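PDB 3WY8: serine protease from Arthrobacter nicotinovorans, which probably cleaves peptide bonds as a secreted trypsin-like serine protease with keratinolytic activity. Local coordinates for residues F117-A120 / R121-Y125. Numbering follows the deposited sequence.
Sequences FNAA and RGLSY
Leu-123 turns back over the bend at Ala-120 and Arg-121 and meets both alanines that precede it. With CG turned opposite its own carbonyl carbon (chi1 -65°), the branch point swings toward Ala-120 O; the extended chi2 (173°) then directs the two methyl groups to different neighbours. CD1 reaches Ala-119 CB at 4.3 Å, while CD2 lies 4.4 Å from Ala-120 CB. Between these loose apolar contacts the branch point rests near a carbonyl, with Leu-123 CG 3.7 Å from Ala-120 O. Residues 120-123 form an open, type II-like beta turn, in which a water bridges the ends in place of a direct hydrogen bond. It donates to Ala-120 O (2.7 Å), accepts from Leu-123 N (3.0 Å) and donates to Tyr-125 OH (2.7 Å), which is also hydrogen-bonded to Asn-186 OD1. The turn belongs to the surface linker by which the chain of this trypsin-like, two-barrel protease enters strand 124-129 of its second domain, and Leu-123 and Tyr-125 both touch Ile-177 on the paired strand 174-177. Gly-122 takes the third position of the turn with positive phi (93°), a backbone shape that favours glycine because a side chain would crowd the carbonyl of Arg-121. The CB bond of Arg-121 leads away from the alanines. Its chain then kinks at chi3, part of the path that brings NH2 to Asn-150 OD1 and NH1 to Ala-158 O, each in a hydrogen bond.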
loop_
_atom_site.group_PDB
_atom_site.type_symbol
_atom_site.label_atom_id
_atom_site.label_comp_id
_atom_site.label_asym_id
_atom_site.label_seq_id
_atom_site.Cartn_x
_atom_site.Cartn_y
_atom_site.Cartn_z
ATOM N N PHE A 117 -5.731 -10.096 9.196
ATOM C CA PHE A 117 -4.495 -10.873 9.182
ATOM C C PHE A 117 -4.822 -12.345 9.376
ATOM O O PHE A 117 -5.899 -12.685 9.880
ATOM C CB PHE A 117 -3.533 -10.388 10.276
ATOM C CG PHE A 117 -3.210 -8.928 10.179
ATOM C CD1 PHE A 117 -2.211 -8.479 9.323
ATOM C CD2 PHE A 117 -3.926 -7.996 10.928
ATOM C CE1 PHE A 117 -1.917 -7.113 9.222
ATOM C CE2 PHE A 117 -3.646 -6.639 10.833
ATOM C CZ PHE A 117 -2.644 -6.195 9.979
ATOM N N ASN A 118 -3.898 -13.207 8.951
ATOM C CA ASN A 118 -4.023 -14.657 9.118
ATOM C C ASN A 118 -5.309 -15.212 8.514
ATOM O O ASN A 118 -5.946 -16.102 9.080
ATOM C CB ASN A 118 -3.883 -15.033 10.599
ATOM C CG ASN A 118 -2.737 -14.309 11.257
ATOM O OD1 ASN A 118 -1.585 -14.449 10.840
ATOM N ND2 ASN A 118 -3.046 -13.492 12.263
ATOM N N ALA A 119 -5.675 -14.665 7.355
ATOM C CA ALA A 119 -6.862 -15.088 6.624
ATOM C C ALA A 119 -6.518 -16.218 5.656
ATOM O O ALA A 119 -5.355 -16.613 5.529
ATOM C CB ALA A 119 -7.473 -13.908 5.877
ATOM N N ALA A 120 -7.536 -16.735 4.982
ATOM C CA ALA A 120 -7.352 -17.806 4.007
ATOM C C ALA A 120 -6.533 -17.349 2.798
ATOM O O ALA A 120 -6.536 -16.170 2.446
ATOM C CB ALA A 120 -8.698 -18.315 3.552
ATOM N N ARG A 121 -5.837 -18.301 2.177
ATOM C CA ARG A 121 -5.192 -18.083 0.880
ATOM C C ARG A 121 -6.222 -18.362 -0.208
ATOM O O ARG A 121 -7.048 -19.259 -0.062
ATOM C CB ARG A 121 -4.000 -19.024 0.712
ATOM C CG ARG A 121 -2.886 -18.813 1.729
ATOM C CD ARG A 121 -1.680 -19.696 1.432
ATOM N NE ARG A 121 -1.012 -19.316 0.188
ATOM C CZ ARG A 121 -0.145 -18.309 0.067
ATOM N NH1 ARG A 121 0.183 -17.561 1.115
ATOM N NH2 ARG A 121 0.399 -18.049 -1.117
ATOM N N GLY A 122 -6.185 -17.591 -1.288
ATOM C CA GLY A 122 -7.072 -17.837 -2.423
ATOM C C GLY A 122 -8.380 -17.069 -2.401
ATOM O O GLY A 122 -9.324 -17.427 -3.108
ATOM N N LEU A 123 -8.440 -16.004 -1.603
ATOM C CA LEU A 123 -9.607 -15.125 -1.592
ATOM C C LEU A 123 -9.675 -14.274 -2.860
ATOM O O LEU A 123 -8.698 -14.181 -3.609
ATOM C CB LEU A 123 -9.597 -14.218 -0.355
ATOM C CG LEU A 123 -9.739 -14.888 1.019
ATOM C CD1 LEU A 123 -9.526 -13.862 2.123
ATOM C CD2 LEU A 123 -11.092 -15.572 1.167
ATOM N N SER A 124 -10.839 -13.676 -3.102
ATOM C CA SER A 124 -11.009 -12.728 -4.204
ATOM C C SER A 124 -10.779 -11.310 -3.697
ATOM O O SER A 124 -11.133 -10.988 -2.561
ATOM C CB SER A 124 -12.395 -12.870 -4.826
ATOM O OG SER A 124 -12.502 -14.127 -5.469
ATOM N N TYR A 125 -10.191 -10.471 -4.549
ATOM C CA TYR A 125 -9.756 -9.139 -4.147
ATOM C C TYR A 125 -10.076 -8.073 -5.179
ATOM O O TYR A 125 -10.231 -8.365 -6.363
ATOM C CB TYR A 125 -8.237 -9.117 -3.947
ATOM C CG TYR A 125 -7.744 -9.912 -2.768
ATOM C CD1 TYR A 125 -7.694 -9.339 -1.502
ATOM C CD2 TYR A 125 -7.309 -11.228 -2.924
ATOM C CE1 TYR A 125 -7.231 -10.064 -0.408
ATOM C CE2 TYR A 125 -6.848 -11.963 -1.839
ATOM C CZ TYR A 125 -6.810 -11.368 -0.588
ATOM O OH TYR A 125 -6.353 -12.088 0.485
HETATM O O HOH W 1 -6.307 -14.772 0.126
#